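Local coordinates for protein ATP phosphoribosyltransferase regulatory subunit (Thermotoga maritima, PDB 1USY) that probably takes part in the first step of histidine biosynthesis, where it may let histidine feedback-regulate ATP phosphoribosyltransferase activity, at residues B[193-198]-B[221-226]; B[105-110]-B[205-210]. All blocks are in the same frame, centred on the assembly; numbering follows the deposited sequence.

Contact 1 of 2, residues B[193-198]-B[221-226]; sequences KTMDLP and VEIDLT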
loop_
_atom_site.group_PDB
_atom_site.type_symbol
_atom_site.label_atom_id
_atom_site.label_comp_id
_atom_site.label_asym_id
_atom_site.label_seq_id
_atom_site.Cartn_x
_atom_site.Cartn_y
_atom_site.Cartn_z
ATOM N N LYS B 193 37.235 40.732 8.094
ATOM C CA LYS B 193 38.228 41.104 9.118
ATOM C C LYS B 193 37.613 41.887 10.312
ATOM O O LYS B 193 38.059 41.751 11.450
ATOM C CB LYS B 193 39.359 41.904 8.490
ATOM C CG LYS B 193 40.293 41.086 7.657
ATOM C CD LYS B 193 41.678 41.738 7.638
ATOM C CE LYS B 193 42.738 40.883 8.369
ATOM N NZ LYS B 193 44.086 40.918 7.702
ATOM N N THR B 194 36.614 42.716 10.033
ATOM C CA THR B 194 35.769 43.342 11.051
ATOM C C THR B 194 35.109 42.303 11.988
ATOM O O THR B 194 34.788 42.609 13.142
ATOM C CB THR B 194 34.629 44.163 10.340
ATOM O OG1 THR B 194 35.183 44.958 9.283
ATOM C CG2 THR B 194 33.959 45.194 11.284
ATOM N N MET B 195 34.888 41.089 11.484
ATOM C CA MET B 195 34.038 40.121 12.179
ATOM C C MET B 195 34.806 39.362 13.263
ATOM O O MET B 195 35.949 38.960 13.054
ATOM C CB MET B 195 33.395 39.154 11.189
ATOM C CG MET B 195 32.482 39.813 10.144
ATOM S SD MET B 195 31.337 38.686 9.334
ATOM C CE MET B 195 31.607 39.084 7.646
ATOM N N ASP B 196 34.165 39.217 14.428
ATOM C CA ASP B 196 34.633 38.395 15.536
ATOM C C ASP B 196 34.261 36.964 15.199
ATOM O O ASP B 196 33.076 36.600 15.266
ATOM C CB ASP B 196 33.944 38.843 16.834
ATOM C CG ASP B 196 34.075 37.823 17.989
ATOM O OD1 ASP B 196 33.184 37.827 18.878
ATOM O OD2 ASP B 196 35.022 37.000 18.113
ATOM N N LEU B 197 35.265 36.163 14.825
ATOM C CA LEU B 197 35.033 34.820 14.296
ATOM C C LEU B 197 36.165 33.864 14.623
ATOM O O LEU B 197 37.328 34.235 14.516
ATOM C CB LEU B 197 34.879 34.882 12.774
ATOM C CG LEU B 197 33.544 35.312 12.157
ATOM C CD1 LEU B 197 33.665 35.229 10.652
ATOM C CD2 LEU B 197 32.362 34.479 12.635
ATOM N N PRO B 198 35.842 32.633 15.034
ATOM C CA PRO B 198 36.860 31.597 15.237
ATOM C C PRO B 198 37.808 31.498 14.036
ATOM O O PRO B 198 37.353 31.484 12.887
ATOM C CB PRO B 198 36.043 30.321 15.406
ATOM C CG PRO B 198 34.718 30.758 15.825
ATOM C CD PRO B 198 34.488 32.156 15.358
ATOM N N VAL B 221 29.596 37.849 -4.688
ATOM C CA VAL B 221 29.838 36.914 -3.589
ATOM C C VAL B 221 29.539 37.579 -2.263
ATOM O O VAL B 221 30.145 38.600 -1.940
ATOM C CB VAL B 221 31.285 36.293 -3.571
ATOM C CG1 VAL B 221 31.488 35.410 -4.776
ATOM C CG2 VAL B 221 32.344 37.357 -3.583
ATOM N N GLU B 222 28.599 37.016 -1.502
ATOM C CA GLU B 222 28.264 37.621 -0.217
ATOM C C GLU B 222 28.317 36.649 0.956
ATOM O O GLU B 222 28.287 35.436 0.803
ATOM C CB GLU B 222 26.943 38.413 -0.242
ATOM C CG GLU B 222 26.159 38.289 -1.511
ATOM C CD GLU B 222 25.188 39.419 -1.763
ATOM O OE1 GLU B 222 25.483 40.250 -2.644
ATOM O OE2 GLU B 222 24.098 39.432 -1.149
ATOM N N ILE B 223 28.416 37.206 2.132
ATOM C CA ILE B 223 28.666 36.423 3.300
ATOM C C ILE B 223 27.465 36.535 4.205
ATOM O O ILE B 223 27.012 37.636 4.487
ATOM C CB ILE B 223 29.910 36.980 3.996
ATOM C CG1 ILE B 223 31.166 36.836 3.097
ATOM C CG2 ILE B 223 30.027 36.378 5.391
ATOM C CD1 ILE B 223 31.929 35.493 3.193
ATOM N N ASP B 224 26.930 35.403 4.634
ATOM C CA ASP B 224 25.729 35.381 5.505
ATOM C C ASP B 224 25.780 34.182 6.445
ATOM O O ASP B 224 25.702 33.046 6.027
ATOM C CB ASP B 224 24.450 35.318 4.669
ATOM C CG ASP B 224 23.179 35.345 5.527
ATOM O OD1 ASP B 224 23.161 34.772 6.667
ATOM O OD2 ASP B 224 22.146 35.928 5.114
ATOM N N LEU B 225 25.919 34.477 7.723
ATOM C CA LEU B 225 26.132 33.479 8.762
ATOM C C LEU B 225 24.843 33.108 9.528
ATOM O O LEU B 225 24.908 32.495 10.614
ATOM C CB LEU B 225 27.161 34.017 9.731
ATOM C CG LEU B 225 28.651 34.050 9.355
ATOM C CD1 LEU B 225 28.984 33.666 7.903
ATOM C CD2 LEU B 225 29.197 35.429 9.673
ATOM N N THR B 226 23.708 33.592 8.994
ATOM C CA THR B 226 22.496 33.070 9.612
ATOM C C THR B 226 22.271 31.639 9.066
ATOM O O THR B 226 23.208 30.957 8.673
ATOM C CB THR B 226 21.332 34.039 9.297
ATOM O OG1 THR B 226 21.161 34.188 7.899
ATOM C CG2 THR B 226 21.570 35.447 9.866
#
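M195 bridges I223 and L225 with the last two atoms of its side chain, a wholly apolar contact that buries 129 Å² over both segments. Its CB packs against its own neighbour L197, 4.0 Å from the CG of that leucine. With CG anti to the carbonyl carbon (chi1 -61°) and chi2 extended, the chain is carried toward 221-226. SD is the first atom to touch, at 3.9 Å from L225 CD2. There the chain bends (chi3 -130°), which turns CE away from the leucine and sets it 3.9 Å from I223 CG2. Sulfur and terminal methyl therefore serve different partners. L225 CD2 is also approached by L197 CD2, at a looser 4.4 Å, so this one methyl takes contacts from both M195 and L197. The backbones stay well apart, the L197 and L225 CA atoms being 10.6 Å from each other; side chains alone span the interval.

Between I223 and L225 in sequence, D224 directs its CB away from 193-198. OD1 accepts from T226 N at 2.7 Å, forming an Asx turn just beyond the strand, while OD2 forms salt bridges with R187 and with K157, a residue of the bound histidine's pocket. The L225 side chain itself is about 13 Å from a bound histidine.

Helix 174-185 borders the contact, with K178 against M195 and I179 against L225. P198 is the N-cap of helix 199-215, whose L205 meets L197 and whose S209 meets I223, and strand 220-223, parallel to 125-131, is an outermost strand of the mixed sheet within this chain.

Contact 2 of 2, residues B[105-110]-B[205-210]; sequences DSLEVL and LLSASS
L107 meets S207 and A208 with its two methyls, one for each residue, across a helix-helix contact that buries 122 Å². With CG beside the backbone N and opposed to C (chi1 -53°), the leucine fork reaches toward helix 199-215.

At the start of 205-210, the L205 carbonyl is engaged within its own helix. Its O receives two donors from the next turn: S209 N at 2.9 Å, the regular helical bond, and S209 OG, also at 2.9 Å. The hydroxyl comes in above the carbonyl plane, 44° out of it; by this bond to the residue four before it, S209 keeps its hydroxyl on its own helix. Contact begins at S207. Its OG, anti to the backbone N at chi1 156°, lies 4.0 Å from L107 CD1, a van der Waals approach. A208 follows, and here the backbone itself is reached: L107 CD2 is 3.8 Å from A208 CA and 4.2 Å from A208 CB. The small alanine goes with a close approach of the helices, 6.8 Å between the L107 and A208 CA atoms. S209 then directs its CB away from 105-110, and its side chain touches P189 and L192.

One turn after L107, L110 also points toward 205-210 and continues onto F239 and L212, while L107 touches F211. A208 rests on L237, so both helices pack on strand 237-243. S106, bonded to E255, ties helix 103-120 to strand 248-257 as well.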
loop_
_atom_site.group_PDB
_atom_site.type_symbol
_atom_site.label_atom_id
_atom_site.label_comp_id
_atom_site.label_asym_id
_atom_site.label_seq_id
_atom_site.Cartn_x
_atom_site.Cartn_y
_atom_site.Cartn_z
ATOM N N ASP B 105 39.431 20.956 -2.244
ATOM C CA ASP B 105 38.391 20.045 -2.736
ATOM C C ASP B 105 37.016 20.688 -2.762
ATOM O O ASP B 105 36.268 20.488 -3.721
ATOM C CB ASP B 105 38.359 18.770 -1.919
ATOM C CG ASP B 105 39.458 17.836 -2.306
ATOM O OD1 ASP B 105 39.625 17.603 -3.517
ATOM O OD2 ASP B 105 40.223 17.306 -1.486
ATOM N N SER B 106 36.704 21.471 -1.721
ATOM C CA SER B 106 35.443 22.185 -1.634
ATOM C C SER B 106 35.425 23.259 -2.682
ATOM O O SER B 106 34.402 23.459 -3.338
ATOM C CB SER B 106 35.239 22.831 -0.265
ATOM O OG SER B 106 35.374 21.902 0.777
ATOM N N LEU B 107 36.546 23.961 -2.837
ATOM C CA LEU B 107 36.645 24.998 -3.878
ATOM C C LEU B 107 36.403 24.514 -5.318
ATOM O O LEU B 107 35.733 25.194 -6.080
ATOM C CB LEU B 107 37.953 25.768 -3.771
ATOM C CG LEU B 107 38.223 26.343 -2.367
ATOM C CD1 LEU B 107 39.723 26.652 -2.158
ATOM C CD2 LEU B 107 37.351 27.566 -2.091
ATOM N N GLU B 108 36.915 23.330 -5.658
ATOM C CA GLU B 108 36.685 22.692 -6.947
ATOM C C GLU B 108 35.193 22.435 -7.179
ATOM O O GLU B 108 34.669 22.723 -8.266
ATOM C CB GLU B 108 37.503 21.402 -7.047
ATOM C CG GLU B 108 37.117 20.491 -8.201
ATOM C CD GLU B 108 38.283 19.684 -8.726
ATOM O OE1 GLU B 108 39.165 20.270 -9.394
ATOM O OE2 GLU B 108 38.317 18.461 -8.488
ATOM N N VAL B 109 34.503 21.914 -6.167
ATOM C CA VAL B 109 33.041 21.780 -6.254
ATOM C C VAL B 109 32.412 23.142 -6.515
ATOM O O VAL B 109 31.729 23.325 -7.510
ATOM C CB VAL B 109 32.418 21.132 -5.003
ATOM C CG1 VAL B 109 30.860 21.158 -5.097
ATOM C CG2 VAL B 109 32.968 19.705 -4.808
ATOM N N LEU B 110 32.696 24.109 -5.653
ATOM C CA LEU B 110 32.120 25.439 -5.792
ATOM C C LEU B 110 32.339 25.954 -7.184
ATOM O O LEU B 110 31.458 26.571 -7.774
ATOM C CB LEU B 110 32.792 26.417 -4.838
ATOM C CG LEU B 110 32.074 26.784 -3.544
ATOM C CD1 LEU B 110 32.842 27.903 -2.978
ATOM C CD2 LEU B 110 30.637 27.159 -3.777
ATOM N N LEU B 205 36.198 31.099 5.224
ATOM C CA LEU B 205 35.401 32.125 4.546
ATOM C C LEU B 205 36.279 33.004 3.596
ATOM O O LEU B 205 35.912 33.229 2.455
ATOM C CB LEU B 205 34.645 32.991 5.564
ATOM C CG LEU B 205 33.475 32.276 6.230
ATOM C CD1 LEU B 205 33.028 32.975 7.491
ATOM C CD2 LEU B 205 32.317 32.184 5.262
ATOM N N LEU B 206 37.452 33.432 4.074
ATOM C CA LEU B 206 38.334 34.327 3.343
ATOM C C LEU B 206 38.866 33.697 2.071
ATOM O O LEU B 206 39.044 34.364 1.057
ATOM C CB LEU B 206 39.534 34.729 4.213
ATOM C CG LEU B 206 39.596 35.992 5.088
ATOM C CD1 LEU B 206 41.011 36.127 5.722
ATOM C CD2 LEU B 206 39.268 37.257 4.315
ATOM N N SER B 207 39.148 32.409 2.128
ATOM C CA SER B 207 39.757 31.738 0.984
ATOM C C SER B 207 38.672 31.425 -0.057
ATOM O O SER B 207 38.919 31.495 -1.270
ATOM C CB SER B 207 40.521 30.489 1.439
ATOM O OG SER B 207 40.647 29.559 0.366
ATOM N N ALA B 208 37.471 31.103 0.421
ATOM C CA ALA B 208 36.328 30.872 -0.468
ATOM C C ALA B 208 35.949 32.179 -1.187
ATOM O O ALA B 208 36.012 32.256 -2.413
ATOM C CB ALA B 208 35.122 30.260 0.317
ATOM N N SER B 209 35.570 33.200 -0.423
ATOM C CA SER B 209 35.310 34.553 -0.950
ATOM C C SER B 209 36.333 34.977 -2.015
ATOM O O SER B 209 35.945 35.368 -3.121
ATOM C CB SER B 209 35.380 35.567 0.185
ATOM O OG SER B 209 34.343 35.331 1.107
ATOM N N SER B 210 37.612 34.883 -1.667
ATOM C CA SER B 210 38.714 35.240 -2.571
ATOM C C SER B 210 38.657 34.425 -3.842
ATOM O O SER B 210 38.598 34.960 -4.955
ATOM C CB SER B 210 40.063 34.957 -1.917
ATOM O OG SER B 210 40.542 36.117 -1.269
#

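Overall arrangement
The centres of the two contacts lie 14 Å apart; helix 199-215 carries one side of contact 2 and packs on contact 1. Its L205 meets I223, L197 and L225 of contact 1, while A208, three residues on, meets helix 103-120. Along the chain the segments alternate: 105-110, 193-198, 205-210, 221-226. The helix thus starts just after the loop of contact 1, packs against helix 103-120, and leads into strand 220-223, which returns to contact 1. Together they connect the helices covering the large mixed sheet with the edge nearer the histidine-binding region, all within the histidyl-tRNA synthetase-like part of this class-II synthetase relative.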